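Local structure of KLLA0C04147p (Kluyveromyces lactis, 5H2D) at residues 81-86 with 136-141; 96-101 with 199-204; 149-154 with 411-416; 229-234 with 405-410; 267-270 with 276-279. The protein binds ergosterol in its OSBP-related (ORD) domain, the part of the longer protein described here, and probably transfers sterols. All coordinates share one frame; numbering follows the deposited sequence.

Contact 1 (81-86 with 136-141)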
# COMPACT_ATOMS: atom_id res chain seq x y z
N GLU A 81 -3.30 3.81 -5.48
CA GLU A 81 -4.58 4.20 -6.06
C GLU A 81 -4.49 5.56 -6.75
O GLU A 81 -5.07 5.75 -7.83
CB GLU A 81 -5.68 4.23 -4.99
CG GLU A 81 -7.03 4.61 -5.55
CD GLU A 81 -8.17 4.47 -4.54
OE1 GLU A 81 -7.93 3.98 -3.41
OE2 GLU A 81 -9.32 4.84 -4.87
N TYR A 82 -3.78 6.50 -6.15
CA TYR A 82 -3.66 7.86 -6.70
C TYR A 82 -2.24 8.15 -7.16
O TYR A 82 -1.72 9.25 -6.96
CB TYR A 82 -4.12 8.89 -5.67
CG TYR A 82 -5.54 8.64 -5.18
CD1 TYR A 82 -6.64 9.16 -5.86
CD2 TYR A 82 -5.79 7.88 -4.04
CE1 TYR A 82 -7.94 8.94 -5.43
CE2 TYR A 82 -7.09 7.66 -3.60
CZ TYR A 82 -8.16 8.18 -4.30
OH TYR A 82 -9.44 7.95 -3.84
N ALA A 83 -1.59 7.16 -7.76
CA ALA A 83 -0.20 7.29 -8.20
C ALA A 83 -0.01 8.35 -9.29
O ALA A 83 1.13 8.74 -9.53
CB ALA A 83 0.31 5.93 -8.70
N ASP A 84 -1.09 8.81 -9.95
CA ASP A 84 -0.97 9.95 -10.86
C ASP A 84 -0.27 11.12 -10.19
O ASP A 84 0.40 11.92 -10.86
CB ASP A 84 -2.35 10.39 -11.36
CG ASP A 84 -2.93 9.46 -12.43
OD1 ASP A 84 -2.21 8.55 -12.89
OD2 ASP A 84 -4.11 9.64 -12.82
N LEU A 85 -0.43 11.25 -8.87
CA LEU A 85 0.22 12.34 -8.14
C LEU A 85 1.72 12.32 -8.32
O LEU A 85 2.37 13.38 -8.25
CB LEU A 85 -0.13 12.28 -6.65
CG LEU A 85 -1.58 12.64 -6.32
CD1 LEU A 85 -1.94 12.23 -4.90
CD2 LEU A 85 -1.80 14.13 -6.51
N LEU A 86 2.30 11.13 -8.52
CA LEU A 86 3.75 11.03 -8.62
C LEU A 86 4.26 11.47 -9.98
O LEU A 86 5.37 12.01 -10.07
CB LEU A 86 4.19 9.59 -8.30
CG LEU A 86 3.85 9.17 -6.87
CD1 LEU A 86 4.37 7.77 -6.65
CD2 LEU A 86 4.45 10.14 -5.87
N LYS A 136 -1.12 3.28 -17.06
CA LYS A 136 -0.35 4.16 -16.19
C LYS A 136 1.15 3.92 -16.29
O LYS A 136 1.92 4.64 -15.66
CB LYS A 136 -0.80 3.99 -14.73
CG LYS A 136 -2.29 4.16 -14.50
CD LYS A 136 -2.76 5.54 -14.95
CE LYS A 136 -4.22 5.76 -14.63
NZ LYS A 136 -4.43 6.02 -13.18
N SER A 137 1.57 2.91 -17.04
CA SER A 137 2.98 2.57 -17.24
C SER A 137 3.70 2.20 -15.95
O SER A 137 4.90 2.46 -15.81
CB SER A 137 3.71 3.70 -17.96
OG SER A 137 3.22 3.85 -19.28
N TYR A 138 3.03 1.55 -14.99
CA TYR A 138 3.75 1.06 -13.82
C TYR A 138 3.52 -0.44 -13.62
O TYR A 138 2.54 -1.02 -14.08
CB TYR A 138 3.39 1.84 -12.53
CG TYR A 138 2.01 1.64 -11.93
CD1 TYR A 138 1.66 0.45 -11.31
CD2 TYR A 138 1.08 2.69 -11.91
CE1 TYR A 138 0.42 0.29 -10.73
CE2 TYR A 138 -0.16 2.54 -11.32
CZ TYR A 138 -0.49 1.33 -10.73
OH TYR A 138 -1.73 1.18 -10.14
N ARG A 139 4.47 -1.04 -12.90
CA ARG A 139 4.39 -2.44 -12.49
C ARG A 139 4.67 -2.50 -10.99
O ARG A 139 5.60 -1.85 -10.51
CB ARG A 139 5.38 -3.33 -13.26
CG ARG A 139 6.85 -3.07 -12.96
CD ARG A 139 7.74 -3.86 -13.93
NE ARG A 139 9.11 -3.91 -13.45
CZ ARG A 139 10.12 -4.45 -14.12
NH1 ARG A 139 9.93 -4.96 -15.33
NH2 ARG A 139 11.33 -4.47 -13.58
N PHE A 140 3.84 -3.26 -10.28
CA PHE A 140 3.96 -3.48 -8.84
C PHE A 140 4.20 -4.96 -8.59
O PHE A 140 3.53 -5.81 -9.19
CB PHE A 140 2.66 -3.05 -8.12
CG PHE A 140 2.57 -3.49 -6.68
CD1 PHE A 140 3.05 -2.66 -5.66
CD2 PHE A 140 2.00 -4.71 -6.34
CE1 PHE A 140 2.96 -3.06 -4.33
CE2 PHE A 140 1.90 -5.11 -5.00
CZ PHE A 140 2.38 -4.27 -4.01
N PHE A 141 5.11 -5.27 -7.68
CA PHE A 141 5.35 -6.65 -7.30
C PHE A 141 5.62 -6.72 -5.80
O PHE A 141 6.27 -5.83 -5.24
CB PHE A 141 6.54 -7.26 -8.05
CG PHE A 141 6.76 -8.70 -7.69
CD1 PHE A 141 5.86 -9.67 -8.11
CD2 PHE A 141 7.82 -9.07 -6.89
CE1 PHE A 141 6.04 -11.00 -7.76
CE2 PHE A 141 8.01 -10.40 -6.54
CZ PHE A 141 7.11 -11.36 -6.98
O HOH W 1 -2.30 5.79 -11.32
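D84 and K136 meet in a salt bridge at the protein surface. D84 OD1 and K136 NZ are 3.4 Å apart, and the hydrogen bond between them is weak. A water strengthens the link. It accepts from K136 NZ at 2.8 Å and donates to D84 OD1 at 3.2 Å, so the carboxylate and the ammonium are joined both directly and through water. The lysine chain bends at its second torsion (chi2 -59°) and again at the last (chi4 75°). These bends bring NZ round to the aspartate, and the two side chains cross at about a right angle. The CD and CE methylenes of K136 also pass close to OD1.

The same water lies at the edge of the Y138 ring, in its plane. Next to it the contact turns apolar. A83 CB approaches Y138 CE2 at 4.3 Å, a loose touch at an oblique angle to the ring. Both residues are buried, whereas D84 is exposed. Y138 also rests on L80 and Y131.

R133 lies across from both S137 and Y138, a G1 beta bulge where strand 138-146 begins. On the other segment, L85 packs on Y101 and F105 of helix 95-108. The contact thus fastens segment 81-86, which runs into helix 84-90, to a strand end of the antiparallel beta barrel that forms the core of the oxysterol-binding fold.

Contact 2 (96-101 with 199-204)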
# COMPACT_ATOMS: atom_id res chain seq x y z
N THR A 96 10.74 21.57 -3.94
CA THR A 96 9.82 21.62 -2.80
C THR A 96 8.38 21.35 -3.23
O THR A 96 7.59 20.83 -2.43
CB THR A 96 9.91 22.96 -2.08
OG1 THR A 96 9.38 24.01 -2.91
CG2 THR A 96 11.35 23.27 -1.71
N LEU A 97 8.03 21.71 -4.47
CA LEU A 97 6.71 21.38 -5.01
C LEU A 97 6.62 19.91 -5.39
O LEU A 97 5.56 19.29 -5.21
CB LEU A 97 6.40 22.28 -6.21
CG LEU A 97 5.06 22.12 -6.93
CD1 LEU A 97 3.89 22.33 -5.98
CD2 LEU A 97 4.95 23.08 -8.12
N ARG A 98 7.70 19.32 -5.88
CA ARG A 98 7.72 17.87 -6.01
C ARG A 98 7.45 17.22 -4.66
O ARG A 98 6.65 16.28 -4.56
CB ARG A 98 9.06 17.39 -6.57
CG ARG A 98 9.37 17.97 -7.94
CD ARG A 98 10.36 17.10 -8.73
NE ARG A 98 11.71 17.15 -8.19
CZ ARG A 98 12.60 18.09 -8.50
NH1 ARG A 98 13.82 18.07 -7.96
NH2 ARG A 98 12.26 19.06 -9.33
N LEU A 99 8.08 17.72 -3.59
CA LEU A 99 7.87 17.14 -2.27
C LEU A 99 6.43 17.31 -1.81
O LEU A 99 5.86 16.41 -1.19
CB LEU A 99 8.84 17.77 -1.26
CG LEU A 99 8.75 17.26 0.18
CD1 LEU A 99 8.72 15.72 0.22
CD2 LEU A 99 9.88 17.79 1.05
N LEU A 100 5.81 18.46 -2.09
CA LEU A 100 4.41 18.64 -1.73
C LEU A 100 3.55 17.54 -2.31
O LEU A 100 2.70 16.95 -1.62
CB LEU A 100 3.92 20.01 -2.20
CG LEU A 100 2.42 20.29 -2.03
CD1 LEU A 100 2.05 20.36 -0.54
CD2 LEU A 100 2.02 21.57 -2.75
N TYR A 101 3.74 17.24 -3.60
CA TYR A 101 2.91 16.23 -4.24
C TYR A 101 3.29 14.82 -3.79
O TYR A 101 2.40 13.97 -3.66
CB TYR A 101 2.98 16.40 -5.76
CG TYR A 101 2.01 17.46 -6.25
CD1 TYR A 101 2.17 18.80 -5.89
CD2 TYR A 101 0.93 17.13 -7.05
CE1 TYR A 101 1.28 19.77 -6.31
CE2 TYR A 101 0.03 18.09 -7.48
CZ TYR A 101 0.22 19.41 -7.11
OH TYR A 101 -0.65 20.40 -7.53
N GLU A 199 16.19 11.47 -7.53
CA GLU A 199 16.18 11.82 -6.12
C GLU A 199 15.38 10.80 -5.32
O GLU A 199 14.44 10.19 -5.83
CB GLU A 199 15.59 13.23 -5.90
CG GLU A 199 14.16 13.36 -6.39
CD GLU A 199 13.66 14.78 -6.38
OE1 GLU A 199 12.46 14.98 -6.64
OE2 GLU A 199 14.48 15.69 -6.14
N LEU A 200 15.77 10.63 -4.06
CA LEU A 200 15.17 9.63 -3.17
C LEU A 200 14.47 10.30 -2.00
O LEU A 200 15.09 11.07 -1.26
CB LEU A 200 16.24 8.68 -2.62
CG LEU A 200 15.76 7.71 -1.54
CD1 LEU A 200 14.75 6.73 -2.13
CD2 LEU A 200 16.94 6.97 -0.92
N TYR A 201 13.19 9.97 -1.81
CA TYR A 201 12.43 10.35 -0.63
C TYR A 201 12.24 9.11 0.24
O TYR A 201 12.02 8.01 -0.28
CB TYR A 201 11.07 10.92 -1.01
CG TYR A 201 11.09 12.13 -1.92
CD1 TYR A 201 11.21 12.00 -3.30
CD2 TYR A 201 10.95 13.40 -1.39
CE1 TYR A 201 11.21 13.12 -4.12
CE2 TYR A 201 10.96 14.52 -2.20
CZ TYR A 201 11.08 14.38 -3.56
OH TYR A 201 11.08 15.50 -4.36
N THR A 202 12.32 9.26 1.56
CA THR A 202 11.98 8.16 2.46
C THR A 202 11.06 8.65 3.58
O THR A 202 11.09 9.82 3.97
CB THR A 202 13.22 7.49 3.09
OG1 THR A 202 13.98 8.47 3.82
CG2 THR A 202 14.12 6.87 2.02
N TYR A 203 10.25 7.72 4.10
CA TYR A 203 9.31 8.02 5.18
C TYR A 203 8.76 6.71 5.73
O TYR A 203 8.94 5.64 5.14
CB TYR A 203 8.16 8.91 4.70
CG TYR A 203 7.20 8.19 3.79
CD1 TYR A 203 7.51 7.96 2.45
CD2 TYR A 203 5.98 7.75 4.27
CE1 TYR A 203 6.60 7.30 1.62
CE2 TYR A 203 5.08 7.10 3.47
CZ TYR A 203 5.40 6.87 2.16
OH TYR A 203 4.46 6.22 1.39
N LYS A 204 8.09 6.81 6.88
CA LYS A 204 7.30 5.71 7.44
C LYS A 204 5.83 6.11 7.50
O LYS A 204 5.48 7.27 7.70
CB LYS A 204 7.78 5.32 8.85
CG LYS A 204 9.19 4.78 8.84
CD LYS A 204 9.59 4.24 10.19
CE LYS A 204 10.88 3.46 10.08
NZ LYS A 204 11.18 2.71 11.34
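R98 grips the carboxylate of E199 side-on, with two nitrogens on two oxygens. R98 NE donates to E199 OE1 at 2.8 Å. R98 NH1 donates to E199 OE2 at 3.1 Å, and both bonds are nearly straight. The oxygens lie in the guanidinium plane, but the carboxylate is turned 39° from it.

E199 OE1 has a second donor. Y201 OH gives it a 2.7 Å bond from the other face of the carboxylate, above its plane. The hydroxyl also sits 3.5 Å from R98 CB. Beside it, L99 CD1 presses on Y201 CE2 at 3.5 Å. L99 has CG anti to its backbone N (chi1 -180°), which carries the branch toward this ring.

Further bonds position the pair. N230 ND2 reaches E199 OE2, and R98 NH2 binds the carbonyl of F92. Each buried charge faces an opposite one and has further bonds, which would be consistent with both staying ionised. I228 closes on L99, and I190 on E199 and Y201. The axis of segment 96-101 passes 11.1 Å from that of strand segment 199-203, at 41°. This is a helix packed against the sheet of the oxysterol-binding barrel and pinned by a buried salt bridge.

Contact 3 (149-154 with 411-416)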
# COMPACT_ATOMS: atom_id res chain seq x y z
N PRO A 149 7.78 -12.79 12.07
CA PRO A 149 6.50 -12.08 11.95
C PRO A 149 6.13 -11.90 10.50
O PRO A 149 6.96 -12.13 9.62
CB PRO A 149 6.79 -10.74 12.61
CG PRO A 149 8.23 -10.50 12.28
CD PRO A 149 8.90 -11.85 12.28
N PRO A 150 4.88 -11.51 10.24
CA PRO A 150 4.45 -11.27 8.85
C PRO A 150 5.11 -10.03 8.28
O PRO A 150 4.97 -8.92 8.82
CB PRO A 150 2.93 -11.12 8.98
CG PRO A 150 2.71 -10.63 10.41
CD PRO A 150 3.79 -11.34 11.22
N ILE A 151 5.84 -10.20 7.18
CA ILE A 151 6.49 -9.09 6.49
C ILE A 151 6.34 -9.27 4.99
O ILE A 151 6.57 -10.36 4.47
CB ILE A 151 7.99 -8.99 6.84
CG1 ILE A 151 8.16 -8.86 8.35
CG2 ILE A 151 8.59 -7.79 6.13
CD1 ILE A 151 9.63 -8.80 8.79
N SER A 152 5.97 -8.18 4.30
CA SER A 152 5.88 -8.13 2.85
C SER A 152 6.94 -7.17 2.34
O SER A 152 7.19 -6.12 2.95
CB SER A 152 4.49 -7.63 2.40
OG SER A 152 3.44 -8.21 3.18
N ALA A 153 7.60 -7.52 1.23
CA ALA A 153 8.50 -6.61 0.54
C ALA A 153 7.87 -6.21 -0.78
O ALA A 153 7.30 -7.06 -1.47
CB ALA A 153 9.85 -7.28 0.27
N THR A 154 7.98 -4.94 -1.16
CA THR A 154 7.39 -4.46 -2.40
C THR A 154 8.43 -3.86 -3.33
O THR A 154 9.53 -3.49 -2.91
CB THR A 154 6.30 -3.40 -2.19
OG1 THR A 154 6.93 -2.14 -1.91
CG2 THR A 154 5.35 -3.78 -1.04
N ASP A 411 18.76 -1.81 6.61
CA ASP A 411 18.34 -3.05 5.96
C ASP A 411 17.10 -2.77 5.12
O ASP A 411 16.17 -2.08 5.56
CB ASP A 411 18.01 -4.13 6.99
CG ASP A 411 19.25 -4.76 7.61
OD1 ASP A 411 20.36 -4.51 7.12
OD2 ASP A 411 19.08 -5.51 8.59
N TYR A 412 17.07 -3.31 3.91
CA TYR A 412 15.89 -3.25 3.07
C TYR A 412 15.84 -4.51 2.22
O TYR A 412 16.82 -5.26 2.12
CB TYR A 412 15.87 -1.99 2.19
CG TYR A 412 16.76 -2.05 0.96
CD1 TYR A 412 18.14 -2.11 1.09
CD2 TYR A 412 16.23 -2.03 -0.31
CE1 TYR A 412 18.96 -2.17 -0.03
CE2 TYR A 412 17.03 -2.09 -1.43
CZ TYR A 412 18.39 -2.14 -1.28
OH TYR A 412 19.19 -2.19 -2.41
N TRP A 413 14.68 -4.77 1.62
CA TRP A 413 14.50 -5.94 0.77
C TRP A 413 14.75 -5.52 -0.67
O TRP A 413 13.96 -4.79 -1.26
CB TRP A 413 13.10 -6.52 0.95
CG TRP A 413 12.90 -7.06 2.32
CD1 TRP A 413 12.30 -6.44 3.38
CD2 TRP A 413 13.32 -8.34 2.80
NE1 TRP A 413 12.32 -7.25 4.48
CE2 TRP A 413 12.93 -8.43 4.15
CE3 TRP A 413 13.96 -9.43 2.20
CZ2 TRP A 413 13.18 -9.57 4.92
CZ3 TRP A 413 14.21 -10.56 2.98
CH2 TRP A 413 13.83 -10.62 4.32
N LYS A 414 15.87 -5.98 -1.22
CA LYS A 414 16.29 -5.61 -2.57
C LYS A 414 15.72 -6.61 -3.57
O LYS A 414 16.07 -7.79 -3.54
CB LYS A 414 17.81 -5.55 -2.65
CG LYS A 414 18.32 -5.01 -3.98
CD LYS A 414 19.84 -4.91 -3.98
CE LYS A 414 20.34 -4.17 -5.21
NZ LYS A 414 19.95 -4.86 -6.46
N PHE A 415 14.85 -6.13 -4.44
CA PHE A 415 14.34 -6.93 -5.55
C PHE A 415 15.51 -7.45 -6.38
O PHE A 415 16.44 -6.70 -6.69
CB PHE A 415 13.41 -6.04 -6.38
CG PHE A 415 12.74 -6.72 -7.55
CD1 PHE A 415 11.81 -7.72 -7.36
CD2 PHE A 415 13.00 -6.28 -8.85
CE1 PHE A 415 11.17 -8.31 -8.46
CE2 PHE A 415 12.37 -6.85 -9.94
CZ PHE A 415 11.46 -7.87 -9.75
N ASN A 416 15.49 -8.74 -6.71
CA ASN A 416 16.63 -9.30 -7.44
C ASN A 416 16.55 -9.08 -8.95
O ASN A 416 17.46 -9.50 -9.67
CB ASN A 416 16.83 -10.79 -7.12
CG ASN A 416 15.68 -11.69 -7.58
OD1 ASN A 416 14.89 -11.35 -8.47
ND2 ASN A 416 15.59 -12.85 -6.95
O HOH W 2 11.59 -3.52 -0.67
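A153 and W413 make the closest packing here. A153 CB touches W413 CB at 3.4 Å and W413 CG at 3.7 Å. The methyl comes to the root of the indole, at an oblique angle to the ring. I151 meets the same indole further out. Its CG2 branch lies 4.1 Å from W413 NE1, and the two side chains cross at about a right angle. With CG1 beside the backbone N (chi1 -57°), CG2 is the branch left to face the indole. V145 and K402 add their side chains to the surroundings of the tryptophan.

The partners belong to two different sheets. Strand 151-157 is part of the antiparallel barrel wall of the oxysterol-binding fold, with strand 138-146 on one side of it and strand 161-173 on the other. Strand 411-415 pairs with strand 400-404 as a separate two-stranded antiparallel unit, which lies against that wall. A153 also touches F400 of this unit, and F415 stacks on W155.

The polar contacts at this junction run through water or to neighbouring strands. One water lies 2.8 Å from W413 O and 3.0 Å from T154 O. It can bridge the two carbonyls, though other acceptors compete for its two protons. The indole NH is held elsewhere. W413 NE1, the nitrogen that I151 CG2 approaches, donates to E166 OE1 on strand 161-173. This bond fixes the turn of the ring and satisfies its polar atom. A153 keeps its backbone pairing with E143, and T154 its pairing with G165.

Contact 4 (229-234 with 405-410)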
# COMPACT_ATOMS: atom_id res chain seq x y z
N VAL A 229 11.78 12.92 3.91
CA VAL A 229 13.02 13.63 3.65
C VAL A 229 13.47 13.34 2.22
O VAL A 229 13.42 12.19 1.76
CB VAL A 229 14.12 13.27 4.67
CG1 VAL A 229 13.69 13.71 6.06
CG2 VAL A 229 14.41 11.80 4.67
N ASN A 230 13.90 14.39 1.52
CA ASN A 230 14.53 14.24 0.22
C ASN A 230 16.03 14.15 0.46
O ASN A 230 16.66 15.14 0.85
CB ASN A 230 14.19 15.41 -0.70
CG ASN A 230 14.83 15.28 -2.07
OD1 ASN A 230 15.95 14.78 -2.20
ND2 ASN A 230 14.12 15.72 -3.09
N HIS A 231 16.60 12.96 0.26
CA HIS A 231 18.00 12.76 0.62
C HIS A 231 18.95 13.50 -0.30
O HIS A 231 20.13 13.63 0.03
CB HIS A 231 18.33 11.27 0.61
CG HIS A 231 17.65 10.51 1.70
ND1 HIS A 231 18.25 10.24 2.91
CD2 HIS A 231 16.41 9.97 1.77
CE1 HIS A 231 17.42 9.56 3.67
NE2 HIS A 231 16.29 9.38 3.00
N ASN A 232 18.46 14.01 -1.43
CA ASN A 232 19.32 14.67 -2.38
C ASN A 232 19.36 16.18 -2.22
O ASN A 232 20.40 16.79 -2.51
CB ASN A 232 18.90 14.30 -3.81
CG ASN A 232 19.14 12.83 -4.13
OD1 ASN A 232 18.40 11.94 -3.67
ND2 ASN A 232 20.16 12.56 -4.93
N THR A 233 18.29 16.82 -1.72
CA THR A 233 18.24 18.29 -1.84
C THR A 233 18.63 19.21 -0.65
O THR A 233 19.27 20.23 -0.92
CB THR A 233 16.84 18.73 -2.34
OG1 THR A 233 15.80 18.14 -1.55
CG2 THR A 233 16.66 18.36 -3.81
N GLY A 234 18.29 18.96 0.61
CA GLY A 234 17.39 17.93 1.09
C GLY A 234 16.21 18.59 1.82
O GLY A 234 16.23 18.88 3.03
N HIS A 405 20.91 -0.59 2.45
CA HIS A 405 20.70 0.42 1.44
C HIS A 405 21.86 1.42 1.45
O HIS A 405 22.28 1.87 2.52
CB HIS A 405 19.38 1.16 1.65
CG HIS A 405 18.98 1.99 0.47
ND1 HIS A 405 19.43 3.28 0.29
CD2 HIS A 405 18.24 1.69 -0.61
CE1 HIS A 405 18.95 3.76 -0.84
NE2 HIS A 405 18.22 2.81 -1.41
N PRO A 406 22.37 1.80 0.28
CA PRO A 406 23.55 2.68 0.25
C PRO A 406 23.30 4.08 0.76
O PRO A 406 24.25 4.73 1.19
CB PRO A 406 23.95 2.68 -1.23
CG PRO A 406 22.70 2.33 -1.97
CD PRO A 406 21.95 1.39 -1.07
N VAL A 407 22.06 4.58 0.74
CA VAL A 407 21.78 5.94 1.19
C VAL A 407 21.34 5.97 2.64
O VAL A 407 21.89 6.71 3.45
CB VAL A 407 20.73 6.61 0.28
CG1 VAL A 407 20.35 7.99 0.82
CG2 VAL A 407 21.25 6.71 -1.14
N THR A 408 20.32 5.18 2.99
CA THR A 408 19.81 5.18 4.36
C THR A 408 20.67 4.37 5.31
O THR A 408 20.57 4.57 6.53
CB THR A 408 18.40 4.61 4.39
OG1 THR A 408 18.43 3.26 3.91
CG2 THR A 408 17.48 5.43 3.51
N LYS A 409 21.49 3.46 4.78
CA LYS A 409 22.27 2.52 5.57
C LYS A 409 21.39 1.62 6.43
O LYS A 409 21.85 1.03 7.41
CB LYS A 409 23.31 3.26 6.43
CG LYS A 409 24.23 4.11 5.56
CD LYS A 409 25.31 4.82 6.34
CE LYS A 409 26.23 5.58 5.38
NZ LYS A 409 27.32 6.33 6.09
N CYS A 410 20.11 1.48 6.05
CA CYS A 410 19.18 0.57 6.69
C CYS A 410 19.06 -0.73 5.90
O CYS A 410 19.25 -0.74 4.68
CB CYS A 410 17.78 1.19 6.81
SG CYS A 410 17.67 2.68 7.78
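H231 meets V407 and T408 through its imidazole, in a small surface contact. The closer part is at V407. Its CG1 methyl lies 3.7 Å from H231 ND1 and 3.8 Å from H231 CG. CG1 is the branch anti to the backbone N (chi1 175°), and it approaches the ring obliquely. The T408 methyl is looser. T408 CG2 stays 4.1 Å from H231 CE1, and the two side chains cross at about a right angle.

The other ring nitrogen is engaged elsewhere. H231 NE2 bonds to T202 OG1 on strand 199-203, which helps fix the rotation of the ring. T408 OG1 also bonds outside the two segments, to Y187 OH.

The contact joins two turns. One follows strand 219-230 of the barrel sheet, and the other links strands 400-404 and 411-415. In the first, N230 OD1 accepts from N232 N at 2.7 Å and makes an Asx turn. In the second, T408 OG1 accepts from C410 N at 3.3 Å, an ST turn. H405 ND1 takes the backbone N of V407 at 3.0 Å, with the donor 30° out of the ring plane, and a weak bond from T408 N adds to this. P406 CD sits over one face of the H405 ring.

The outer side is more open. V407 is exposed although its methyl touches the histidine, and H231 itself is only partly covered.

Contact 5 (267-270 with 276-279)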
# COMPACT_ATOMS: atom_id res chain seq x y z
N TRP A 267 5.47 25.47 1.52
CA TRP A 267 4.11 25.06 1.22
C TRP A 267 3.47 24.52 2.49
O TRP A 267 4.16 23.97 3.36
CB TRP A 267 4.06 23.97 0.13
CG TRP A 267 4.83 24.26 -1.12
CD1 TRP A 267 6.14 23.96 -1.37
CD2 TRP A 267 4.32 24.87 -2.31
NE1 TRP A 267 6.48 24.36 -2.64
CE2 TRP A 267 5.39 24.93 -3.24
CE3 TRP A 267 3.08 25.38 -2.68
CZ2 TRP A 267 5.24 25.47 -4.51
CZ3 TRP A 267 2.93 25.91 -3.95
CH2 TRP A 267 4.01 25.96 -4.85
N ILE A 268 2.16 24.70 2.61
CA ILE A 268 1.36 24.00 3.61
C ILE A 268 0.22 23.33 2.88
O ILE A 268 -0.15 23.71 1.76
CB ILE A 268 0.82 24.93 4.72
CG1 ILE A 268 0.05 26.11 4.10
CG2 ILE A 268 1.95 25.39 5.64
CD1 ILE A 268 -0.58 27.04 5.12
N PHE A 269 -0.33 22.29 3.50
CA PHE A 269 -1.48 21.60 2.93
C PHE A 269 -2.31 21.03 4.06
O PHE A 269 -1.85 20.90 5.20
CB PHE A 269 -1.05 20.51 1.93
CG PHE A 269 -0.33 19.34 2.56
CD1 PHE A 269 -1.05 18.27 3.08
CD2 PHE A 269 1.05 19.29 2.59
CE1 PHE A 269 -0.39 17.18 3.65
CE2 PHE A 269 1.71 18.21 3.15
CZ PHE A 269 0.99 17.16 3.67
N GLY A 270 -3.55 20.71 3.74
CA GLY A 270 -4.45 20.19 4.75
C GLY A 270 -5.78 19.83 4.15
O GLY A 270 -6.12 20.23 3.04
N SER A 276 -10.60 15.21 0.84
CA SER A 276 -9.83 16.02 -0.11
C SER A 276 -8.73 16.75 0.63
O SER A 276 -8.81 16.98 1.84
CB SER A 276 -10.73 17.02 -0.85
OG SER A 276 -11.28 17.96 0.05
N VAL A 277 -7.70 17.13 -0.12
CA VAL A 277 -6.57 17.89 0.41
C VAL A 277 -6.26 19.05 -0.53
O VAL A 277 -6.22 18.87 -1.76
CB VAL A 277 -5.32 17.01 0.60
CG1 VAL A 277 -4.10 17.89 0.84
CG2 VAL A 277 -5.54 16.05 1.76
N SER A 278 -6.05 20.23 0.04
CA SER A 278 -5.71 21.44 -0.68
C SER A 278 -4.39 21.98 -0.14
O SER A 278 -3.92 21.57 0.92
CB SER A 278 -6.81 22.50 -0.53
OG SER A 278 -8.02 22.05 -1.12
N ALA A 279 -3.79 22.92 -0.87
CA ALA A 279 -2.48 23.42 -0.47
C ALA A 279 -2.37 24.88 -0.87
O ALA A 279 -3.18 25.41 -1.63
CB ALA A 279 -1.35 22.61 -1.12
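F269 has a chi1 of 68°, which sets CG between the backbone N and the carbonyl carbon, a crowded position; its CD1 still meets V277. V277 answers with CG1 anti to its own N (chi1 167°). These torsions bring F269 CD1 and V277 CG1 to 3.8 Å, with the methyl oblique to the ring. The CB of F269 touches A279 CB at 3.7 Å. F269 and A279 are directly opposite, a non-hydrogen-bonded antiparallel pair with CA atoms 4.0 Å apart. V277 is the diagonal neighbour of F269.

The next pair is G270 with S278, and it is the hydrogen-bonded one. G270 N donates to S278 O at 3.0 Å. S278 N returns a bond of the same length to G270 O, with the donor tilted 25° from the carbonyl plane. CA-H...O contacts accompany them, F269 CA to S278 O and A279 CA to I268 O, both 3.2 Å. Segments 267-270 and 276-279 run at 159°. They belong to the hairpin of strands 265-272 and 276-281.

The two faces differ. On the side of F269, V277 and A279, helix 95-108 packs, with L100 and A103 on F269 and I104 on V277. W267 sends NE1 to T96 OG1 of this helix. On the other side S278 OG bonds to N316 OD1 of strand 314-319, the next strand in the sheet. The chemistry implies that paired backbone bonds set the register of the hairpin, while apolar side chains fasten one face of it to the helix.

Overall arrangement
Helix 95-108 ties three of the contacts together. Its residues 96-101 belong to contact 2, helix 84-90 of contact 1 comes just before it in the chain, and the hairpin of contact 5 packs on it, where L100 CD2 is 3.9 Å from A279 CB. Contacts 2 and 4 are the nearest pair, with centres 11 Å apart, and share the pairing of strands 199-203 and 219-230. Contacts 3 and 4 adjoin at Y412 and H405. F141 of contact 1 packs on F415 of contact 3. The centres of contacts 3 and 5 are 32 Å apart. Bound ergosterol lies about 13 Å from the side chain of A83 and about 12 Å from that of I151, so neither touches it.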